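Local coordinates for putative outer membrane protein (LpxR) (PDB 3FID) that probably removes acyl chains from lipid A as a deacylase embedded in the outer membrane, and binds zinc ions, at residues 250-255 with 276-281; 175-180 with 227-232; 60-65 with 77-82. All blocks are in the same frame, centred on the assembly; numbering follows the deposited sequence.

Contact 1: 250-255 with 276-281; sequences KTVDEY and TSEFRT. With CXE (pentaethylene glycol monodecyl ether), chain L.
D253 and T276 clasp each other through a two-bond ring at the place where two antiparallel neighbours of the LpxR beta-barrel part company. The amide N of D253 gives a nearly straight bond to T276 OG1 (2.9 Å, 174° at the hydrogen), while T276 N returns one to D253 O, also at 2.9 Å. With OG1 held between its own backbone N and carbonyl carbon (chi1 69°), the threonine hydroxyl takes the amide hydrogen just past the end of strand 266-275. That same OG1 donates to a water 2.7 Å away, and the water in turn donates to T251 O and S277 O, bridging the strand to the departing loop. Beside this polar ring, V252 packs its two methyls on E278, CG2 lying 4.1 Å from E278 CG. T276 CG2 lies at the edge of the Y255 ring, 4.2 Å from Y255 CE2. A detergent molecule lies over one face of that ring, CXE C13 offset toward the rim, consistent with a membrane-facing surface. Further out, E278 OE1 is hydrogen-bonded to Y285 OH, and D253 OD1 forms a salt bridge to R225 NE on the adjoining strand.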
ATOM      1  N   LYS A 250      11.202   8.535  12.261  1.00 12.72           N
ATOM      2  CA  LYS A 250      10.015   8.275  13.046  1.00 14.57           C
ATOM      3  C   LYS A 250       8.749   8.917  12.483  1.00 14.33           C
ATOM      4  O   LYS A 250       7.660   8.495  12.828  1.00 15.23           O
ATOM      5  CB  LYS A 250      10.253   8.678  14.503  1.00 14.70           C
ATOM      6  CG  LYS A 250      11.459   7.889  15.065  1.00 19.56           C
ATOM      7  CD  LYS A 250      11.166   7.323  16.425  1.00 26.50           C
ATOM      8  CE  LYS A 250      11.783   8.155  17.542  1.00 28.31           C
ATOM      9  NZ  LYS A 250      13.217   7.836  17.745  1.00 32.16           N
ATOM     10  N   THR A 251       8.895   9.933  11.637  1.00 14.01           N
ATOM     11  CA  THR A 251       7.749  10.590  11.010  1.00 14.52           C
ATOM     12  C   THR A 251       7.791  10.381   9.507  1.00 14.15           C
ATOM     13  O   THR A 251       8.777  10.733   8.829  1.00 13.49           O
ATOM     14  CB  THR A 251       7.690  12.099  11.367  1.00 15.35           C
ATOM     15  OG1 THR A 251       7.752  12.230  12.792  1.00 15.23           O
ATOM     16  CG2 THR A 251       6.412  12.683  10.896  1.00 15.74           C
ATOM     17  N   VAL A 252       6.713   9.772   8.994  1.00 13.29           N
ATOM     18  CA  VAL A 252       6.636   9.380   7.589  1.00 11.82           C
ATOM     19  C   VAL A 252       5.255   9.814   7.041  1.00 11.81           C
ATOM     20  O   VAL A 252       4.212   9.496   7.618  1.00 12.27           O
ATOM     21  CB  VAL A 252       6.868   7.824   7.415  1.00 11.93           C
ATOM     22  CG1 VAL A 252       6.559   7.377   5.975  1.00  9.86           C
ATOM     23  CG2 VAL A 252       8.301   7.431   7.769  1.00 10.60           C
ATOM     24  N   ASP A 253       5.266  10.545   5.937  1.00 11.95           N
ATOM     25  CA  ASP A 253       4.037  10.995   5.280  1.00 12.29           C
ATOM     26  C   ASP A 253       3.801  10.175   4.039  1.00 11.29           C
ATOM     27  O   ASP A 253       4.752   9.845   3.316  1.00 12.05           O
ATOM     28  CB  ASP A 253       4.156  12.460   4.858  1.00 12.00           C
ATOM     29  CG  ASP A 253       4.252  13.400   6.036  1.00 14.89           C
ATOM     30  OD1 ASP A 253       3.871  12.999   7.149  1.00 17.96           O
ATOM     31  OD2 ASP A 253       4.716  14.542   5.831  1.00 15.04           O
ATOM     32  N   GLU A 254       2.532   9.856   3.786  1.00 10.92           N
ATOM     33  CA  GLU A 254       2.128   9.143   2.566  1.00 10.29           C
ATOM     34  C   GLU A 254       1.053   9.926   1.802  1.00 10.29           C
ATOM     35  O   GLU A 254      -0.006  10.268   2.368  1.00 10.45           O
ATOM     36  CB  GLU A 254       1.611   7.739   2.888  1.00 10.43           C
ATOM     37  CG  GLU A 254       1.172   6.938   1.611  1.00  8.37           C
ATOM     38  CD  GLU A 254       0.803   5.513   1.917  1.00 11.42           C
ATOM     39  OE1 GLU A 254       1.569   4.860   2.635  1.00 10.62           O
ATOM     40  OE2 GLU A 254      -0.231   5.027   1.405  1.00 11.61           O
ATOM     41  N   TYR A 255       1.329  10.204   0.533  1.00  9.47           N
ATOM     42  CA  TYR A 255       0.408  10.932  -0.342  1.00 10.05           C
ATOM     43  C   TYR A 255      -0.185   9.971  -1.354  1.00 10.11           C
ATOM     44  O   TYR A 255       0.522   9.106  -1.875  1.00  9.98           O
ATOM     45  CB  TYR A 255       1.178  12.012  -1.108  1.00 10.61           C
ATOM     46  CG  TYR A 255       1.687  13.101  -0.216  1.00 11.66           C
ATOM     47  CD1 TYR A 255       0.961  14.283  -0.075  1.00 13.31           C
ATOM     48  CD2 TYR A 255       2.902  12.967   0.491  1.00 12.70           C
ATOM     49  CE1 TYR A 255       1.412  15.310   0.727  1.00 14.44           C
ATOM     50  CE2 TYR A 255       3.365  14.001   1.309  1.00 14.64           C
ATOM     51  CZ  TYR A 255       2.601  15.161   1.429  1.00 15.09           C
ATOM     52  OH  TYR A 255       2.995  16.211   2.242  1.00 16.65           O
ATOM     53  N   THR A 276       7.305   9.617   2.061  1.00  9.76           N
ATOM     54  CA  THR A 276       8.499  10.402   2.413  1.00 10.28           C
ATOM     55  C   THR A 276       9.596   9.527   3.038  1.00  9.71           C
ATOM     56  O   THR A 276       9.326   8.437   3.531  1.00  9.90           O
ATOM     57  CB  THR A 276       8.205  11.663   3.270  1.00 10.64           C
ATOM     58  OG1 THR A 276       7.775  11.289   4.583  1.00 10.29           O
ATOM     59  CG2 THR A 276       7.136  12.535   2.569  1.00 10.19           C
ATOM     60  N   SER A 277      10.835   9.991   2.968  1.00 10.06           N
ATOM     61  CA  SER A 277      11.976   9.225   3.445  1.00  9.50           C
ATOM     62  C   SER A 277      11.698   8.405   4.717  1.00  9.52           C
ATOM     63  O   SER A 277      11.403   8.956   5.783  1.00 10.26           O
ATOM     64  CB  SER A 277      13.173  10.154   3.707  1.00 10.69           C
ATOM     65  OG  SER A 277      14.322   9.371   4.002  1.00 12.13           O
ATOM     66  N   GLU A 278      11.865   7.097   4.626  1.00  9.89           N
ATOM     67  CA  GLU A 278      11.667   6.229   5.822  1.00 10.63           C
ATOM     68  C   GLU A 278      12.899   6.012   6.715  1.00 10.83           C
ATOM     69  O   GLU A 278      12.813   5.362   7.763  1.00 10.85           O
ATOM     70  CB  GLU A 278      11.105   4.881   5.364  1.00  9.82           C
ATOM     71  CG  GLU A 278       9.710   5.063   4.744  1.00 11.17           C
ATOM     72  CD  GLU A 278       9.040   3.725   4.484  1.00 13.87           C
ATOM     73  OE1 GLU A 278       9.460   3.041   3.557  1.00 13.47           O
ATOM     74  OE2 GLU A 278       8.103   3.368   5.228  1.00 16.05           O
ATOM     75  N   PHE A 279      14.043   6.537   6.285  1.00 12.09           N
ATOM     76  CA  PHE A 279      15.256   6.467   7.099  1.00 12.11           C
ATOM     77  C   PHE A 279      16.195   7.614   6.797  1.00 12.02           C
ATOM     78  O   PHE A 279      16.132   8.249   5.723  1.00 11.38           O
ATOM     79  CB  PHE A 279      15.980   5.116   6.967  1.00 12.29           C
ATOM     80  CG  PHE A 279      16.235   4.698   5.560  1.00 12.66           C
ATOM     81  CD1 PHE A 279      15.240   4.034   4.820  1.00 13.44           C
ATOM     82  CD2 PHE A 279      17.480   4.923   4.961  1.00 11.41           C
ATOM     83  CE1 PHE A 279      15.479   3.644   3.514  1.00 10.51           C
ATOM     84  CE2 PHE A 279      17.719   4.523   3.628  1.00 10.42           C
ATOM     85  CZ  PHE A 279      16.730   3.891   2.921  1.00 11.62           C
ATOM     86  N   ARG A 280      17.077   7.888   7.751  1.00 12.19           N
ATOM     87  CA  ARG A 280      17.820   9.153   7.716  1.00 12.73           C
ATOM     88  C   ARG A 280      18.557   9.373   6.398  1.00 13.37           C
ATOM     89  O   ARG A 280      18.594  10.496   5.864  1.00 14.23           O
ATOM     90  CB  ARG A 280      18.815   9.220   8.888  1.00 12.38           C
ATOM     91  CG  ARG A 280      18.165   9.210  10.232  1.00 11.45           C
ATOM     92  CD  ARG A 280      19.168   9.644  11.256  1.00 12.00           C
ATOM     93  NE  ARG A 280      18.593   9.581  12.597  1.00 14.18           N
ATOM     94  CZ  ARG A 280      19.258   9.945  13.678  1.00 16.22           C
ATOM     95  NH1 ARG A 280      18.678   9.865  14.851  1.00 15.36           N
ATOM     96  NH2 ARG A 280      20.513  10.376  13.561  1.00 14.97           N
ATOM     97  N   THR A 281      19.190   8.316   5.908  1.00 14.06           N
ATOM     98  CA  THR A 281      20.013   8.382   4.695  1.00 14.36           C
ATOM     99  C   THR A 281      19.239   8.050   3.397  1.00 14.76           C
ATOM    100  O   THR A 281      19.835   7.927   2.317  1.00 14.30           O
ATOM    101  CB  THR A 281      21.253   7.487   4.832  1.00 15.49           C
ATOM    102  OG1 THR A 281      20.843   6.153   5.169  1.00 15.65           O
ATOM    103  CG2 THR A 281      22.163   8.027   5.945  1.00 14.44           C
TER
HETATM  104  C1  CXE L 306      -6.178  18.206   3.852  1.00 29.58           C
HETATM  105  C2  CXE L 306      -6.894  17.543   2.687  1.00 29.08           C
HETATM  106  C3  CXE L 306      -6.021  16.456   2.079  1.00 25.29           C
HETATM  107  C4  CXE L 306      -5.538  16.787   0.675  1.00 26.28           C
HETATM  108  C5  CXE L 306      -4.034  16.531   0.568  1.00 24.55           C
HETATM  109  C6  CXE L 306      -3.673  15.720  -0.676  1.00 23.61           C
HETATM  110  C7  CXE L 306      -2.290  16.087  -1.163  1.00 24.37           C
HETATM  111  C8  CXE L 306      -1.897  15.293  -2.385  1.00 23.21           C
HETATM  112  C9  CXE L 306      -1.070  16.154  -3.321  1.00 27.51           C
HETATM  113  C10 CXE L 306       0.350  15.626  -3.520  1.00 30.00           C
HETATM  114  O11 CXE L 306       1.209  16.737  -3.765  1.00 32.32           O
HETATM  115  C12 CXE L 306       2.597  16.415  -3.900  1.00 33.88           C
HETATM  116  C13 CXE L 306       3.286  16.200  -2.555  1.00 35.74           C
HETATM  117  O14 CXE L 306       3.509  17.451  -1.900  1.00 38.42           O
HETATM  118  C15 CXE L 306       4.366  17.335  -0.759  1.00 36.08           C
HETATM  119  O   HOH W   1       9.726  11.017   6.362  1.00  6.87           O

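Contact 2: 175-180 with 227-232; sequences LFQYLG and EVDKNY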
ATOM      1  N   LEU A 175       6.105  -6.791  13.422  1.00 16.02           N
ATOM      2  CA  LEU A 175       6.646  -6.473  12.108  1.00 15.32           C
ATOM      3  C   LEU A 175       6.559  -4.968  11.838  1.00 15.68           C
ATOM      4  O   LEU A 175       7.581  -4.349  11.513  1.00 15.88           O
ATOM      5  CB  LEU A 175       5.907  -7.255  11.011  1.00 14.39           C
ATOM      6  CG  LEU A 175       5.782  -8.774  11.160  1.00 14.47           C
ATOM      7  CD1 LEU A 175       5.072  -9.322   9.981  1.00 15.36           C
ATOM      8  CD2 LEU A 175       7.158  -9.396  11.245  1.00 16.03           C
ATOM      9  N   PHE A 176       5.352  -4.399  11.966  1.00 14.48           N
ATOM     10  CA  PHE A 176       5.123  -2.945  11.829  1.00 14.62           C
ATOM     11  C   PHE A 176       4.259  -2.411  12.965  1.00 14.55           C
ATOM     12  O   PHE A 176       3.281  -3.052  13.392  1.00 14.43           O
ATOM     13  CB  PHE A 176       4.397  -2.591  10.518  1.00 14.87           C
ATOM     14  CG  PHE A 176       5.046  -3.150   9.279  1.00 14.44           C
ATOM     15  CD1 PHE A 176       6.061  -2.442   8.609  1.00 14.76           C
ATOM     16  CD2 PHE A 176       4.639  -4.380   8.781  1.00 13.01           C
ATOM     17  CE1 PHE A 176       6.641  -2.972   7.453  1.00 15.20           C
ATOM     18  CE2 PHE A 176       5.191  -4.901   7.634  1.00 13.90           C
ATOM     19  CZ  PHE A 176       6.197  -4.209   6.952  1.00 14.57           C
ATOM     20  N   GLN A 177       4.587  -1.204  13.401  1.00 13.07           N
ATOM     21  CA  GLN A 177       3.856  -0.567  14.467  1.00 13.06           C
ATOM     22  C   GLN A 177       3.928   0.932  14.241  1.00 12.87           C
ATOM     23  O   GLN A 177       5.007   1.494  14.111  1.00 13.34           O
ATOM     24  CB  GLN A 177       4.408  -0.979  15.832  1.00 13.57           C
ATOM     25  CG  GLN A 177       3.585  -0.461  16.992  1.00 16.17           C
ATOM     26  CD  GLN A 177       3.621  -1.430  18.157  1.00 20.38           C
ATOM     27  OE1 GLN A 177       3.050  -2.523  18.100  1.00 21.03           O
ATOM     28  NE2 GLN A 177       4.343  -1.056  19.200  1.00 24.22           N
ATOM     29  N   TYR A 178       2.757   1.543  14.107  1.00 13.31           N
ATOM     30  CA  TYR A 178       2.643   2.987  13.919  1.00 13.11           C
ATOM     31  C   TYR A 178       1.263   3.521  14.274  1.00 13.63           C
ATOM     32  O   TYR A 178       0.300   2.760  14.413  1.00 13.63           O
ATOM     33  CB  TYR A 178       3.060   3.410  12.504  1.00 12.79           C
ATOM     34  CG  TYR A 178       2.141   2.972  11.374  1.00 14.36           C
ATOM     35  CD1 TYR A 178       2.501   1.927  10.519  1.00 15.24           C
ATOM     36  CD2 TYR A 178       0.909   3.615  11.147  1.00 12.44           C
ATOM     37  CE1 TYR A 178       1.650   1.547   9.428  1.00 13.51           C
ATOM     38  CE2 TYR A 178       0.083   3.243  10.107  1.00 14.14           C
ATOM     39  CZ  TYR A 178       0.461   2.209   9.244  1.00 13.12           C
ATOM     40  OH  TYR A 178      -0.387   1.844   8.203  1.00 13.41           O
ATOM     41  N   LEU A 179       1.202   4.842  14.442  1.00 14.19           N
ATOM     42  CA  LEU A 179      -0.050   5.558  14.646  1.00 15.76           C
ATOM     43  C   LEU A 179      -0.094   6.634  13.566  1.00 14.98           C
ATOM     44  O   LEU A 179       0.855   7.409  13.431  1.00 17.55           O
ATOM     45  CB  LEU A 179      -0.096   6.212  16.038  1.00 15.78           C
ATOM     46  CG  LEU A 179      -1.389   7.007  16.316  1.00 17.17           C
ATOM     47  CD1 LEU A 179      -2.623   6.097  16.394  1.00 18.78           C
ATOM     48  CD2 LEU A 179      -1.272   7.889  17.598  1.00 18.47           C
ATOM     49  N   GLY A 180      -1.157   6.648  12.774  1.00 15.37           N
ATOM     50  CA  GLY A 180      -1.278   7.599  11.677  1.00 14.72           C
ATOM     51  C   GLY A 180      -2.509   8.505  11.782  1.00 14.34           C
ATOM     52  O   GLY A 180      -3.516   8.143  12.375  1.00 12.53           O
ATOM     53  N   GLU A 227       3.506   8.113  12.710  1.00 14.38           N
ATOM     54  CA  GLU A 227       4.581   8.111  13.698  1.00 15.60           C
ATOM     55  C   GLU A 227       4.965   6.659  13.892  1.00 15.24           C
ATOM     56  O   GLU A 227       4.167   5.863  14.365  1.00 14.48           O
ATOM     57  CB  GLU A 227       4.090   8.709  15.006  1.00 16.68           C
ATOM     58  CG  GLU A 227       5.193   9.038  15.966  1.00 21.57           C
ATOM     59  CD  GLU A 227       6.088  10.196  15.479  1.00 28.32           C
ATOM     60  OE1 GLU A 227       7.141  10.378  16.136  1.00 28.32           O
ATOM     61  OE2 GLU A 227       5.748  10.888  14.458  1.00 28.00           O
ATOM     62  N   VAL A 228       6.186   6.329  13.491  1.00 14.34           N
ATOM     63  CA  VAL A 228       6.578   4.942  13.275  1.00 14.01           C
ATOM     64  C   VAL A 228       7.375   4.455  14.497  1.00 14.86           C
ATOM     65  O   VAL A 228       8.382   5.076  14.892  1.00 14.98           O
ATOM     66  CB  VAL A 228       7.415   4.807  11.970  1.00 13.91           C
ATOM     67  CG1 VAL A 228       7.871   3.344  11.757  1.00 13.65           C
ATOM     68  CG2 VAL A 228       6.605   5.291  10.752  1.00 12.80           C
ATOM     69  N   ASP A 229       6.899   3.369  15.090  1.00 15.22           N
ATOM     70  CA  ASP A 229       7.581   2.706  16.183  1.00 16.71           C
ATOM     71  C   ASP A 229       8.436   1.547  15.661  1.00 16.06           C
ATOM     72  O   ASP A 229       9.596   1.365  16.067  1.00 16.11           O
ATOM     73  CB  ASP A 229       6.560   2.184  17.208  1.00 16.81           C
ATOM     74  CG  ASP A 229       7.233   1.430  18.358  1.00 22.47           C
ATOM     75  OD1 ASP A 229       6.895   0.241  18.570  1.00 28.09           O
ATOM     76  OD2 ASP A 229       8.123   2.023  19.028  1.00 27.99           O
ATOM     77  N   LYS A 230       7.867   0.743  14.764  1.00 15.55           N
ATOM     78  CA  LYS A 230       8.584  -0.413  14.199  1.00 15.06           C
ATOM     79  C   LYS A 230       8.441  -0.485  12.695  1.00 14.16           C
ATOM     80  O   LYS A 230       7.371  -0.226  12.149  1.00 12.97           O
ATOM     81  CB  LYS A 230       8.039  -1.751  14.734  1.00 14.54           C
ATOM     82  CG  LYS A 230       8.157  -1.968  16.238  1.00 18.64           C
ATOM     83  CD  LYS A 230       7.793  -3.446  16.553  1.00 18.09           C
ATOM     84  CE  LYS A 230       7.821  -3.748  18.041  1.00 25.95           C
ATOM     85  NZ  LYS A 230       6.458  -3.807  18.641  1.00 28.02           N
ATOM     86  N   ASN A 231       9.508  -0.908  12.030  1.00 12.35           N
ATOM     87  CA  ASN A 231       9.417  -1.321  10.629  1.00 13.58           C
ATOM     88  C   ASN A 231      10.533  -2.345  10.438  1.00 13.51           C
ATOM     89  O   ASN A 231      11.689  -1.969  10.233  1.00 12.97           O
ATOM     90  CB  ASN A 231       9.606  -0.126   9.707  1.00 12.33           C
ATOM     91  CG  ASN A 231       9.503  -0.493   8.246  1.00 13.03           C
ATOM     92  OD1 ASN A 231       9.688  -1.643   7.865  1.00 13.26           O
ATOM     93  ND2 ASN A 231       9.198   0.490   7.417  1.00 12.76           N
ATOM     94  N   TYR A 232      10.176  -3.628  10.546  1.00 13.67           N
ATOM     95  CA  TYR A 232      11.153  -4.733  10.441  1.00 13.69           C
ATOM     96  C   TYR A 232      11.885  -4.797   9.087  1.00 13.39           C
ATOM     97  O   TYR A 232      13.037  -5.232   9.031  1.00 13.02           O
ATOM     98  CB  TYR A 232      10.467  -6.070  10.776  1.00 14.23           C
ATOM     99  CG  TYR A 232      11.435  -7.233  10.839  1.00 15.83           C
ATOM    100  CD1 TYR A 232      11.519  -8.145   9.785  1.00 16.31           C
ATOM    101  CD2 TYR A 232      12.311  -7.385  11.933  1.00 16.55           C
ATOM    102  CE1 TYR A 232      12.430  -9.221   9.815  1.00 17.27           C
ATOM    103  CE2 TYR A 232      13.230  -8.455  11.982  1.00 15.90           C
ATOM    104  CZ  TYR A 232      13.290  -9.352  10.909  1.00 16.33           C
ATOM    105  OH  TYR A 232      14.177 -10.402  10.945  1.00 16.31           O
TER
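The F176 ring and the N231 side-chain amide run alongside each other in the same direction, their planes 59° apart, with N231 OD1 coming obliquely to 3.3 Å from F176 CE1. Neighbouring groups complete the surroundings: F82 meets the F176 ring, and R226 makes a cation-pi contact with the ring of Y178. F176, Y178 and N231 belong to an antiparallel strand pair of the barrel wall, interrupted by a classic beta bulge at which D229 and K230 both face Q177. The carbonyl of Q177 is gripped twice, by D229 N at 2.8 Å and by K230 N at 3.0 Å, the latter in the carbonyl plane on a lone pair. Across the bulge the register slips by one residue, and the chain turns a corner at D229. On the face shared by Q177 and K230, the glutamine amide runs alongside the D229 carboxylate, their planes only 16° apart, and Q177 NE2 makes a weak bond to D229 OD1. G173 fixes the other polar ends, its N bonding Q177 OE1 and its O bonding K230 NZ. Beyond the bulge, L179 and E227 form a regular hydrogen-bonded pair. At the other end N231 sits at the N-cap of helix 232-235, its OD1 bonded to T233 OG1, and Y232 N, at the start of that helix, bonds L175 O at 2.9 Å.

Contact 3: 60-65 with 77-82; sequences YSPSGA and RAFSAF
The amide of Y60 gives S80 O a hydrogen bond of 2.9 Å, and S80 N answers to Y60 O at 3.1 Å. This antiparallel hydrogen-bonded pair is the last rung between strands 49-60 and 80-94. Two residues beyond Y60, P62 lies over the F79 ring: its CD stands 3.4 Å from the ring centroid and only 5° off the normal, a CH-pi contact centred on the face. S61 approaches the same ring obliquely, its OG 3.3 Å from F79 CE1, and that hydroxyl donates to P62 O in the carbonyl plane, on a lone pair. The R77 side chain lies against the S61 carbonyl. With CG placed between the backbone N and the carbonyl carbon (chi1 66°), it comes to 3.1 Å from S61 O. The chain bends at chi3, and the guanidinium crosses Y60 at a slant, the two planes 23° apart and R77 NH2 3.9 Å from Y60 CD1. The charge is met outside the two segments by D32 and E278, both in salt bridges with NH1. At the far end Y60 CE2 touches F82 CB near the plane of the tyrosine ring, and F82 in turn stacks on H84, a ligand of a bound zinc ion. The whole is the loop end of a beta-hairpin of the outer-membrane barrel, where paired strands give way to a loop packed by a proline and an aromatic ring.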
ATOM      1  N   TYR A  60      10.778  -5.025  -1.288  1.00  9.91           N
ATOM      2  CA  TYR A  60      11.468  -3.778  -0.948  1.00 10.84           C
ATOM      3  C   TYR A  60      12.926  -3.926  -1.342  1.00 10.85           C
ATOM      4  O   TYR A  60      13.463  -5.039  -1.317  1.00  9.76           O
ATOM      5  CB  TYR A  60      11.337  -3.447   0.557  1.00 10.61           C
ATOM      6  CG  TYR A  60       9.870  -3.287   0.908  1.00 11.07           C
ATOM      7  CD1 TYR A  60       9.206  -2.103   0.614  1.00 12.44           C
ATOM      8  CD2 TYR A  60       9.136  -4.344   1.454  1.00 14.02           C
ATOM      9  CE1 TYR A  60       7.828  -1.950   0.867  1.00 13.16           C
ATOM     10  CE2 TYR A  60       7.760  -4.202   1.724  1.00 14.62           C
ATOM     11  CZ  TYR A  60       7.125  -3.001   1.417  1.00 12.69           C
ATOM     12  OH  TYR A  60       5.774  -2.826   1.657  1.00 13.42           O
ATOM     13  N   SER A  61      13.537  -2.802  -1.716  1.00 10.84           N
ATOM     14  CA  SER A  61      14.800  -2.832  -2.505  1.00 10.86           C
ATOM     15  C   SER A  61      15.707  -1.652  -2.106  1.00 11.95           C
ATOM     16  O   SER A  61      15.196  -0.579  -1.736  1.00 11.05           O
ATOM     17  CB  SER A  61      14.470  -2.754  -4.005  1.00 10.44           C
ATOM     18  OG  SER A  61      15.668  -2.773  -4.805  1.00 12.37           O
ATOM     19  N   PRO A  62      17.060  -1.839  -2.182  1.00 12.97           N
ATOM     20  CA  PRO A  62      17.972  -0.679  -2.181  1.00 13.63           C
ATOM     21  C   PRO A  62      17.716   0.168  -3.441  1.00 13.95           C
ATOM     22  O   PRO A  62      17.048  -0.297  -4.378  1.00 13.09           O
ATOM     23  CB  PRO A  62      19.390  -1.294  -2.280  1.00 13.09           C
ATOM     24  CG  PRO A  62      19.239  -2.749  -2.321  1.00 14.15           C
ATOM     25  CD  PRO A  62      17.765  -3.124  -2.303  1.00 13.30           C
ATOM     26  N   SER A  63      18.279   1.364  -3.485  1.00 13.61           N
ATOM     27  CA  SER A  63      17.993   2.293  -4.576  1.00 15.42           C
ATOM     28  C   SER A  63      19.223   2.508  -5.438  1.00 16.13           C
ATOM     29  O   SER A  63      20.358   2.322  -4.963  1.00 16.57           O
ATOM     30  CB  SER A  63      17.481   3.637  -4.026  1.00 15.93           C
ATOM     31  OG  SER A  63      16.182   3.499  -3.461  1.00 15.94           O
ATOM     32  N   GLY A  64      18.992   2.880  -6.695  1.00 16.81           N
ATOM     33  CA  GLY A  64      20.062   3.237  -7.623  1.00 18.07           C
ATOM     34  C   GLY A  64      21.146   2.186  -7.819  1.00 19.28           C
ATOM     35  O   GLY A  64      20.870   1.011  -8.102  1.00 18.73           O
ATOM     36  N   ALA A  65      22.391   2.620  -7.657  1.00 19.79           N
ATOM     37  CA  ALA A  65      23.537   1.751  -7.911  1.00 19.71           C
ATOM     38  C   ALA A  65      23.667   0.664  -6.838  1.00 18.82           C
ATOM     39  O   ALA A  65      24.246  -0.391  -7.108  1.00 18.97           O
ATOM     40  CB  ALA A  65      24.816   2.579  -8.029  1.00 20.75           C
ATOM     41  N   ARG A  77      18.329   0.640   2.478  1.00 14.07           N
ATOM     42  CA  ARG A  77      17.613  -0.555   2.892  1.00 14.29           C
ATOM     43  C   ARG A  77      18.185  -1.788   2.193  1.00 13.78           C
ATOM     44  O   ARG A  77      18.641  -1.732   1.046  1.00 14.07           O
ATOM     45  CB  ARG A  77      16.079  -0.418   2.696  1.00 15.72           C
ATOM     46  CG  ARG A  77      15.621  -0.317   1.286  1.00 17.56           C
ATOM     47  CD  ARG A  77      14.266   0.434   1.204  1.00 22.00           C
ATOM     48  NE  ARG A  77      13.250  -0.167   2.031  1.00 19.68           N
ATOM     49  CZ  ARG A  77      12.215   0.475   2.570  1.00 18.83           C
ATOM     50  NH1 ARG A  77      12.058   1.796   2.437  1.00 21.17           N
ATOM     51  NH2 ARG A  77      11.369  -0.206   3.317  1.00 18.05           N
ATOM     52  N   ALA A  78      18.181  -2.903   2.915  1.00 12.77           N
ATOM     53  CA  ALA A  78      18.491  -4.199   2.342  1.00 12.21           C
ATOM     54  C   ALA A  78      17.313  -4.664   1.479  1.00 12.65           C
ATOM     55  O   ALA A  78      16.185  -4.204   1.693  1.00 12.37           O
ATOM     56  CB  ALA A  78      18.686  -5.196   3.475  1.00 12.49           C
ATOM     57  N   PHE A  79      17.554  -5.607   0.562  1.00 11.38           N
ATOM     58  CA  PHE A  79      16.451  -6.353  -0.058  1.00 11.47           C
ATOM     59  C   PHE A  79      15.603  -7.039   1.043  1.00 11.10           C
ATOM     60  O   PHE A  79      16.135  -7.594   2.022  1.00 11.50           O
ATOM     61  CB  PHE A  79      16.967  -7.375  -1.088  1.00 11.12           C
ATOM     62  CG  PHE A  79      17.317  -6.773  -2.438  1.00 11.76           C
ATOM     63  CD1 PHE A  79      16.313  -6.440  -3.361  1.00 11.98           C
ATOM     64  CD2 PHE A  79      18.641  -6.549  -2.791  1.00 11.98           C
ATOM     65  CE1 PHE A  79      16.638  -5.872  -4.613  1.00 12.94           C
ATOM     66  CE2 PHE A  79      19.003  -5.991  -4.045  1.00 13.25           C
ATOM     67  CZ  PHE A  79      18.018  -5.648  -4.959  1.00 12.01           C
ATOM     68  N   SER A  80      14.282  -6.985   0.900  1.00 10.78           N
ATOM     69  CA  SER A  80      13.379  -7.738   1.778  1.00 10.90           C
ATOM     70  C   SER A  80      12.029  -7.993   1.094  1.00 10.46           C
ATOM     71  O   SER A  80      11.708  -7.387   0.085  1.00 10.05           O
ATOM     72  CB  SER A  80      13.158  -7.027   3.137  1.00 11.28           C
ATOM     73  OG  SER A  80      12.401  -5.828   2.970  1.00 12.48           O
ATOM     74  N   ALA A  81      11.250  -8.908   1.647  1.00 10.24           N
ATOM     75  CA  ALA A  81       9.861  -9.053   1.204  1.00 10.42           C
ATOM     76  C   ALA A  81       8.945  -9.397   2.368  1.00 10.90           C
ATOM     77  O   ALA A  81       9.370  -9.967   3.380  1.00 11.15           O
ATOM     78  CB  ALA A  81       9.735 -10.094   0.059  1.00 10.20           C
ATOM     79  N   PHE A  82       7.687  -9.016   2.210  1.00 10.38           N
ATOM     80  CA  PHE A  82       6.658  -9.205   3.214  1.00 10.83           C
ATOM     81  C   PHE A  82       5.540 -10.000   2.523  1.00 10.23           C
ATOM     82  O   PHE A  82       4.951  -9.527   1.569  1.00 10.16           O
ATOM     83  CB  PHE A  82       6.182  -7.811   3.640  1.00 11.08           C
ATOM     84  CG  PHE A  82       5.005  -7.808   4.596  1.00 12.04           C
ATOM     85  CD1 PHE A  82       4.845  -8.800   5.562  1.00 11.89           C
ATOM     86  CD2 PHE A  82       4.103  -6.744   4.553  1.00 12.20           C
ATOM     87  CE1 PHE A  82       3.792  -8.739   6.477  1.00 12.72           C
ATOM     88  CE2 PHE A  82       3.029  -6.680   5.446  1.00 11.39           C
ATOM     89  CZ  PHE A  82       2.879  -7.685   6.410  1.00 12.80           C
TER

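How the contacts relate
Contact 3 is the most buried of the three, while contacts 1 and 2 are partly exposed. All three lie where strands of the same barrel pass into loops, yet each uses different chemistry: a threonine hydroxyl and a water in contact 1, a bulged ladder in contact 2, and ring packing beside a single rung in contact 3. Contacts 1 and 2 sit on neighbouring strands, joined by K250 O with V228 N and by T251 OG1 with E227 OE2, both probable hydrogen bonds. The junctions with contact 3 differ in kind: contact 1 meets it through opposite charges, contact 2 through apolar groups, among them L175 CD1 packed on the F82 ring.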